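Local coordinates for protein separin (Saccharomyces cerevisiae, PDB 5U1T) that cleaves the Scc1 subunit of cohesin as a caspase-like cysteine protease at the onset of anaphase, and is held inactive by securin for most of the cell cycle, at residues A[1072-1077]-A[1385-1390]; A[1133-1138]-A[1358-1363]; A[1148-1153]-A[1242-1247]. One frame throughout, in Å; residues are numbered along the deposited sequence.

The three contacts follow one another across a single mixed beta sheet and its surroundings. Contact 2 is the middle one: it pairs strand 1132-1139 with strand 1353-1362. On its other side strand 1132-1139 pairs with strand 1146-1152, which carries contact 3. Strand 1353-1362 also pairs with strand 1382-1385, whose end leads into contact 1. The centre of contact 2 is about 10 Å from that of contact 1 and about 9 Å from that of contact 3, while the centres of contacts 1 and 3 are about 17 Å apart. C1497, the probable catalytic cysteine, follows strand 1492-1494 of a different sheet, and all three contacts lie away from it.

Contact 1 of 3, residues A[1072-1077]-A[1385-1390]; sequences LTDLPR and VPSYVC
D1074 meets the start of helix 1388-1397 with its carboxylate. OD1 accepts a hydrogen bond from Y1388 N at 3.0 Å, with an N-H...O angle of 162°. This donor comes on the syn side of the carboxylate, 30° out of its plane. The same oxygen is gripped by R1077, side-on. R1077 NE donates to D1074 OD1 at 3.0 Å through the anti lone pair, and R1077 NH2 donates to D1074 OD1 at 3.1 Å. OD1 therefore accepts three bonds, two of them from one guanidinium in a salt bridge. Chi1 of -166° sets D1074 CG anti to its backbone N, on the side of the 1385-1390 segment.

This is the tight part: D1074, S1387, Y1388 and V1389 are all buried. D1074 OD2 packs on Y1388 CB, at 3.3 Å, and on V1389 CG2, at 3.6 Å. V1118 of helix 1111-1127 touches both D1074 and V1389. The first turn of the helix is capped by S1387 at the N-cap position, whose OG accepts from C1390 N at 3.2 Å.

The side held by R1077, a partly exposed residue, is looser. Its CD passes P1386 O at 3.5 Å, and no hydrogen bond forms between the two residues. Its NH2 lies over one face of the Y1388 ring, displaced toward the rim, with the guanidinium and ring planes steeply inclined. The cation-pi distance, from R1077 CZ to the ring centroid of Y1388, is long at 5.3 Å, so any attraction is weak. R1077 NH1 has a long, weak ion pair with D1138.

A carboxylate placed at a helix N-terminus and paired with R1077 of helix 1075-1088 would probably be stabilised in its charged form, and it links the start of the 1075-1088 region to the first turn of helix 1388-1397.

Contact 2 of 3, residues A[1133-1138]-A[1358-1363]; sequences NVITID and TFLVVS
The ring of F1359 is the flat side chain here, and N1133 O comes to it obliquely. H1357 meets the ring edge-to-face. The ring itself leads away from strand 1132-1139, and L1391, L1590 and P1591 touch the residue. The side-chain atom of F1359 that meets V1134 is CB, 3.8 Å from V1134 CG1.

The backbones form a parallel pair in a mixed sheet. F1359 N bonds to N1133 O, I1135 N to F1359 O (2.8 Å), V1361 N to I1135 O, and I1137 N to V1361 O. The third donor is the odd one: V1361 N stands 43° above the carbonyl plane of I1135.

V1134, T1136, F1359 and V1361 share one sheet face. T1136 and V1361 lie side by side there, with T1136 CG2 3.5 Å from V1361 CB. Y1388 of contact 1 touches both. I1135, I1137 and L1360 are on the other face. L1360 CD2 sits 4.1 Å from both I1135 CB and I1137 CD1, and W1371 touches I1137.

Toward the C-terminal ends of both strands the pairing weakens. S1363 N reaches I1137 O at 3.3 Å, a weak bond, and S1363 OG is hydrogen-bonded to S1365 OG.

Contact 3 of 3, residues A[1148-1153]-A[1242-1247]; sequences LSKLEP and QGFFSP
F1244, in the 3-10 segment 1242-1244, meets L1148 and K1150, and F1245 after it meets L1148. The shortest bond in this turn runs from S1246 N to G1243 O at 3.0 Å. F1245 N also bonds to Q1242 O. The turn lies in the loop between helix 1209-1237 and strand 1248-1249, and it packs on strand 1146-1152. No hydrogen bond crosses from turn to strand, so side chains carry the contact.

F1244 buries the most surface. Chi1 of -167° sets its CG anti to the backbone N, on the strand side. K1150 covers one ring face. Its chain bends at chi3 (-59°), and this puts CE over the ring centre, 3.8 Å from the centroid of F1244, in a CH-pi contact. K1150 NZ lies 4.3 Å from the same F1244 centroid and 25° off the ring normal, a cation-pi arrangement. The two side chains run past each other in opposite directions. K1150 CB packs near CZ of F1244. At the ring edge, in plane, lies the backbone: S1149 C is 3.7 Å from F1244 CE2. L1148 CB touches the same CE2 obliquely, and T1159 of the next strand touches both K1150 and F1244.

F1245 meets L1148 in a second patch. L1148 CD1 is 3.6 Å from F1245 CE2, and the two side chains cross at about a right angle. I1135 and the ring of F1376 also touch F1245. S1149 points its CB away from the turn, and its OG bonds to H1160 ND1.

The chemistry is largely apolar, with one charge added. The lysine end lies beside F1244 O as well as over the ring face, so dispersion and electrostatic attraction together probably help to keep the turn against the sheet.

Contact 1 of 3, residues A[1072-1077]-A[1385-1390]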
# COMPACT_ATOMS: atom_id res chain seq x y z
N LEU A 1072 7.79 -35.23 -21.97
CA LEU A 1072 7.09 -34.66 -20.81
C LEU A 1072 8.01 -34.64 -19.59
O LEU A 1072 8.02 -33.68 -18.83
CB LEU A 1072 5.81 -35.43 -20.49
CG LEU A 1072 4.67 -34.88 -19.62
CD1 LEU A 1072 3.68 -35.98 -19.27
CD2 LEU A 1072 5.10 -34.21 -18.35
N THR A 1073 8.77 -35.71 -19.39
CA THR A 1073 9.63 -35.82 -18.20
C THR A 1073 10.86 -34.93 -18.37
O THR A 1073 11.59 -34.69 -17.42
CB THR A 1073 10.08 -37.28 -17.96
OG1 THR A 1073 10.58 -37.80 -19.18
CG2 THR A 1073 8.94 -38.15 -17.51
N ASP A 1074 11.08 -34.46 -19.59
CA ASP A 1074 12.20 -33.59 -19.89
C ASP A 1074 11.87 -32.10 -19.67
O ASP A 1074 12.75 -31.30 -19.32
CB ASP A 1074 12.66 -33.81 -21.32
CG ASP A 1074 14.01 -33.19 -21.59
OD1 ASP A 1074 14.93 -33.41 -20.77
OD2 ASP A 1074 14.16 -32.49 -22.62
N LEU A 1075 10.60 -31.74 -19.89
CA LEU A 1075 10.09 -30.40 -19.61
C LEU A 1075 10.57 -29.83 -18.27
O LEU A 1075 11.21 -28.79 -18.25
CB LEU A 1075 8.56 -30.40 -19.66
CG LEU A 1075 7.94 -29.63 -20.82
CD1 LEU A 1075 6.53 -29.17 -20.45
CD2 LEU A 1075 8.80 -28.46 -21.25
N PRO A 1076 10.31 -30.53 -17.15
CA PRO A 1076 10.72 -29.92 -15.89
C PRO A 1076 12.23 -29.87 -15.70
O PRO A 1076 12.69 -29.27 -14.75
CB PRO A 1076 10.11 -30.84 -14.83
CG PRO A 1076 9.26 -31.81 -15.59
CD PRO A 1076 9.83 -31.90 -16.93
N ARG A 1077 12.99 -30.54 -16.56
CA ARG A 1077 14.44 -30.43 -16.51
C ARG A 1077 14.90 -29.18 -17.25
O ARG A 1077 15.85 -28.51 -16.85
CB ARG A 1077 15.10 -31.68 -17.12
CG ARG A 1077 15.03 -32.91 -16.22
CD ARG A 1077 15.89 -34.04 -16.74
NE ARG A 1077 15.44 -34.57 -18.03
CZ ARG A 1077 14.98 -35.81 -18.21
NH1 ARG A 1077 14.89 -36.64 -17.17
NH2 ARG A 1077 14.61 -36.22 -19.42
N VAL A 1385 24.65 -34.60 -18.79
CA VAL A 1385 23.91 -33.53 -19.43
C VAL A 1385 22.67 -33.23 -18.58
O VAL A 1385 22.16 -34.13 -17.93
CB VAL A 1385 23.56 -33.91 -20.89
CG1 VAL A 1385 22.15 -33.53 -21.22
CG2 VAL A 1385 24.55 -33.29 -21.86
N PRO A 1386 22.23 -31.97 -18.53
CA PRO A 1386 21.05 -31.72 -17.67
C PRO A 1386 19.69 -31.99 -18.34
O PRO A 1386 18.71 -32.10 -17.60
CB PRO A 1386 21.20 -30.24 -17.32
CG PRO A 1386 22.01 -29.65 -18.42
CD PRO A 1386 22.92 -30.73 -18.91
N SER A 1387 19.63 -32.14 -19.66
CA SER A 1387 18.36 -32.43 -20.34
C SER A 1387 18.51 -32.81 -21.82
O SER A 1387 19.54 -32.55 -22.43
CB SER A 1387 17.44 -31.21 -20.24
OG SER A 1387 17.96 -30.15 -21.02
N TYR A 1388 17.47 -33.39 -22.43
CA TYR A 1388 17.51 -33.71 -23.86
C TYR A 1388 17.69 -32.47 -24.73
O TYR A 1388 18.32 -32.53 -25.80
CB TYR A 1388 16.24 -34.43 -24.33
CG TYR A 1388 16.02 -35.81 -23.77
CD1 TYR A 1388 17.09 -36.57 -23.33
CD2 TYR A 1388 14.74 -36.35 -23.68
CE1 TYR A 1388 16.90 -37.83 -22.81
CE2 TYR A 1388 14.54 -37.61 -23.16
CZ TYR A 1388 15.62 -38.35 -22.73
OH TYR A 1388 15.44 -39.61 -22.21
N VAL A 1389 17.10 -31.36 -24.29
CA VAL A 1389 17.14 -30.13 -25.07
C VAL A 1389 18.55 -29.55 -25.07
O VAL A 1389 19.00 -29.01 -26.09
CB VAL A 1389 16.13 -29.07 -24.54
CG1 VAL A 1389 16.27 -27.77 -25.32
CG2 VAL A 1389 14.69 -29.60 -24.63
N CYS A 1390 19.25 -29.70 -23.96
CA CYS A 1390 20.63 -29.21 -23.89
C CYS A 1390 21.58 -30.09 -24.72
O CYS A 1390 22.43 -29.59 -25.48
CB CYS A 1390 21.10 -29.15 -22.44
SG CYS A 1390 22.84 -28.66 -22.29

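Contact 2 of 3, residues A[1133-1138]-A[1358-1363]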
# COMPACT_ATOMS: atom_id res chain seq x y z
N ASN A 1133 24.42 -44.33 -26.16
CA ASN A 1133 23.32 -44.46 -25.21
C ASN A 1133 23.07 -43.10 -24.57
O ASN A 1133 24.02 -42.35 -24.28
CB ASN A 1133 23.61 -45.49 -24.13
CG ASN A 1133 23.58 -46.90 -24.65
OD1 ASN A 1133 23.06 -47.18 -25.73
ND2 ASN A 1133 24.13 -47.82 -23.87
N VAL A 1134 21.80 -42.79 -24.37
CA VAL A 1134 21.42 -41.63 -23.59
C VAL A 1134 20.51 -42.12 -22.49
O VAL A 1134 19.40 -42.59 -22.74
CB VAL A 1134 20.73 -40.57 -24.45
CG1 VAL A 1134 20.84 -39.23 -23.77
CG2 VAL A 1134 21.38 -40.50 -25.81
N ILE A 1135 21.00 -42.06 -21.27
CA ILE A 1135 20.33 -42.69 -20.15
C ILE A 1135 19.99 -41.65 -19.09
O ILE A 1135 20.88 -40.98 -18.56
CB ILE A 1135 21.21 -43.79 -19.56
CG1 ILE A 1135 21.44 -44.87 -20.61
CG2 ILE A 1135 20.59 -44.37 -18.32
CD1 ILE A 1135 22.35 -46.00 -20.18
N THR A 1136 18.70 -41.51 -18.79
CA THR A 1136 18.28 -40.58 -17.74
C THR A 1136 18.29 -41.32 -16.39
O THR A 1136 18.09 -42.54 -16.33
CB THR A 1136 16.89 -39.95 -18.02
OG1 THR A 1136 15.90 -40.97 -18.07
CG2 THR A 1136 16.89 -39.27 -19.37
N ILE A 1137 18.62 -40.57 -15.35
CA ILE A 1137 18.61 -41.05 -13.97
C ILE A 1137 17.81 -40.04 -13.15
O ILE A 1137 18.17 -38.85 -13.02
CB ILE A 1137 20.03 -41.21 -13.38
CG1 ILE A 1137 20.91 -42.04 -14.30
CG2 ILE A 1137 19.98 -41.79 -11.97
CD1 ILE A 1137 22.28 -42.33 -13.73
N ASP A 1138 16.69 -40.50 -12.61
CA ASP A 1138 15.74 -39.59 -12.01
C ASP A 1138 15.18 -40.23 -10.77
O ASP A 1138 15.39 -41.43 -10.52
CB ASP A 1138 14.63 -39.23 -13.00
CG ASP A 1138 14.27 -37.76 -12.96
OD1 ASP A 1138 14.10 -37.21 -11.82
OD2 ASP A 1138 14.19 -37.15 -14.06
N THR A 1358 28.41 -42.62 -23.74
CA THR A 1358 27.20 -42.62 -22.93
C THR A 1358 26.91 -41.26 -22.36
O THR A 1358 27.70 -40.73 -21.58
CB THR A 1358 27.31 -43.61 -21.78
OG1 THR A 1358 27.47 -44.92 -22.32
CG2 THR A 1358 26.07 -43.55 -20.91
N PHE A 1359 25.77 -40.70 -22.75
CA PHE A 1359 25.28 -39.48 -22.14
C PHE A 1359 24.35 -39.81 -20.99
O PHE A 1359 23.35 -40.51 -21.17
CB PHE A 1359 24.58 -38.60 -23.18
CG PHE A 1359 25.52 -37.97 -24.17
CD1 PHE A 1359 26.37 -36.94 -23.78
CD2 PHE A 1359 25.54 -38.39 -25.49
CE1 PHE A 1359 27.23 -36.36 -24.68
CE2 PHE A 1359 26.41 -37.81 -26.40
CZ PHE A 1359 27.25 -36.80 -26.00
N LEU A 1360 24.72 -39.36 -19.79
CA LEU A 1360 23.83 -39.44 -18.63
C LEU A 1360 23.06 -38.14 -18.44
O LEU A 1360 23.62 -37.13 -18.01
CB LEU A 1360 24.60 -39.75 -17.36
CG LEU A 1360 25.28 -41.09 -17.21
CD1 LEU A 1360 25.98 -41.14 -15.86
CD2 LEU A 1360 24.25 -42.18 -17.33
N VAL A 1361 21.78 -38.16 -18.77
CA VAL A 1361 20.92 -37.05 -18.41
C VAL A 1361 20.62 -37.15 -16.92
O VAL A 1361 19.79 -37.96 -16.51
CB VAL A 1361 19.63 -37.06 -19.20
CG1 VAL A 1361 18.74 -35.89 -18.80
CG2 VAL A 1361 19.94 -37.04 -20.68
N VAL A 1362 21.31 -36.35 -16.12
CA VAL A 1362 21.20 -36.45 -14.67
C VAL A 1362 20.33 -35.33 -14.09
O VAL A 1362 20.64 -34.14 -14.23
CB VAL A 1362 22.60 -36.42 -14.01
CG1 VAL A 1362 22.48 -36.53 -12.50
CG2 VAL A 1362 23.46 -37.56 -14.58
N SER A 1363 19.23 -35.72 -13.45
CA SER A 1363 18.31 -34.75 -12.86
C SER A 1363 19.00 -34.06 -11.69
O SER A 1363 19.90 -34.63 -11.08
CB SER A 1363 17.02 -35.43 -12.39
OG SER A 1363 17.23 -36.14 -11.18

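Contact 3 of 3, residues A[1148-1153]-A[1242-1247]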
# COMPACT_ATOMS: atom_id res chain seq x y z
N LEU A 1148 15.04 -45.06 -14.56
CA LEU A 1148 15.97 -45.08 -15.66
C LEU A 1148 15.23 -45.03 -16.99
O LEU A 1148 14.18 -45.64 -17.15
CB LEU A 1148 16.84 -46.34 -15.58
CG LEU A 1148 17.46 -46.67 -14.22
CD1 LEU A 1148 18.33 -47.91 -14.33
CD2 LEU A 1148 18.27 -45.50 -13.70
N SER A 1149 15.76 -44.30 -17.96
CA SER A 1149 15.29 -44.40 -19.33
C SER A 1149 16.50 -44.43 -20.23
O SER A 1149 17.57 -43.99 -19.84
CB SER A 1149 14.38 -43.24 -19.71
OG SER A 1149 13.24 -43.22 -18.89
N LYS A 1150 16.33 -44.96 -21.43
CA LYS A 1150 17.45 -45.09 -22.34
C LYS A 1150 16.98 -44.77 -23.73
O LYS A 1150 15.86 -45.08 -24.11
CB LYS A 1150 18.07 -46.49 -22.30
CG LYS A 1150 19.42 -46.59 -22.98
CD LYS A 1150 19.69 -48.00 -23.52
CE LYS A 1150 19.66 -49.05 -22.42
NZ LYS A 1150 19.42 -50.45 -22.90
N LEU A 1151 17.86 -44.14 -24.48
CA LEU A 1151 17.56 -43.71 -25.82
C LEU A 1151 18.68 -44.17 -26.74
O LEU A 1151 19.80 -43.67 -26.66
CB LEU A 1151 17.41 -42.20 -25.83
CG LEU A 1151 16.61 -41.56 -26.95
CD1 LEU A 1151 15.88 -40.33 -26.42
CD2 LEU A 1151 17.54 -41.20 -28.12
N GLU A 1152 18.39 -45.16 -27.58
CA GLU A 1152 19.38 -45.71 -28.50
C GLU A 1152 19.12 -45.20 -29.91
O GLU A 1152 18.38 -45.82 -30.66
CB GLU A 1152 19.37 -47.24 -28.47
CG GLU A 1152 19.81 -47.86 -27.15
CD GLU A 1152 19.21 -49.26 -26.92
OE1 GLU A 1152 17.99 -49.37 -26.70
OE2 GLU A 1152 19.98 -50.25 -26.94
N PRO A 1153 19.75 -44.07 -30.29
CA PRO A 1153 19.50 -43.48 -31.61
C PRO A 1153 19.76 -44.45 -32.75
O PRO A 1153 18.99 -44.47 -33.71
CB PRO A 1153 20.49 -42.31 -31.67
CG PRO A 1153 20.94 -42.09 -30.27
CD PRO A 1153 20.86 -43.41 -29.59
N GLN A 1242 21.83 -54.10 -14.20
CA GLN A 1242 23.01 -53.32 -14.41
C GLN A 1242 23.31 -53.34 -15.89
O GLN A 1242 24.06 -52.53 -16.38
CB GLN A 1242 24.18 -53.88 -13.64
CG GLN A 1242 23.99 -53.90 -12.16
CD GLN A 1242 25.28 -54.15 -11.44
OE1 GLN A 1242 26.29 -54.42 -12.05
NE2 GLN A 1242 25.26 -54.06 -10.13
N GLY A 1243 22.75 -54.30 -16.59
CA GLY A 1243 22.91 -54.42 -18.03
C GLY A 1243 22.23 -53.36 -18.87
O GLY A 1243 22.54 -53.22 -20.06
N PHE A 1244 21.31 -52.61 -18.26
CA PHE A 1244 20.64 -51.49 -18.90
C PHE A 1244 21.69 -50.44 -19.24
O PHE A 1244 21.55 -49.68 -20.21
CB PHE A 1244 19.56 -50.92 -17.96
CG PHE A 1244 18.58 -49.96 -18.62
CD1 PHE A 1244 17.54 -50.44 -19.40
CD2 PHE A 1244 18.68 -48.59 -18.42
CE1 PHE A 1244 16.64 -49.57 -19.98
CE2 PHE A 1244 17.77 -47.71 -18.99
CZ PHE A 1244 16.75 -48.20 -19.77
N PHE A 1245 22.77 -50.41 -18.45
CA PHE A 1245 23.85 -49.46 -18.65
C PHE A 1245 24.94 -49.98 -19.59
O PHE A 1245 25.86 -49.23 -19.95
CB PHE A 1245 24.48 -49.09 -17.31
CG PHE A 1245 23.61 -48.23 -16.48
CD1 PHE A 1245 23.61 -46.85 -16.67
CD2 PHE A 1245 22.76 -48.79 -15.53
CE1 PHE A 1245 22.79 -46.04 -15.92
CE2 PHE A 1245 21.94 -48.00 -14.77
CZ PHE A 1245 21.95 -46.62 -14.95
N SER A 1246 24.84 -51.25 -19.96
CA SER A 1246 25.93 -51.89 -20.70
C SER A 1246 26.14 -51.25 -22.07
O SER A 1246 25.19 -51.01 -22.83
CB SER A 1246 25.68 -53.39 -20.85
OG SER A 1246 26.47 -53.92 -21.89
N PRO A 1247 27.41 -50.97 -22.39
CA PRO A 1247 27.81 -50.38 -23.66
C PRO A 1247 27.82 -51.39 -24.79
O PRO A 1247 28.10 -50.98 -25.92
CB PRO A 1247 29.22 -49.87 -23.37
CG PRO A 1247 29.72 -50.78 -22.33
CD PRO A 1247 28.55 -51.10 -21.46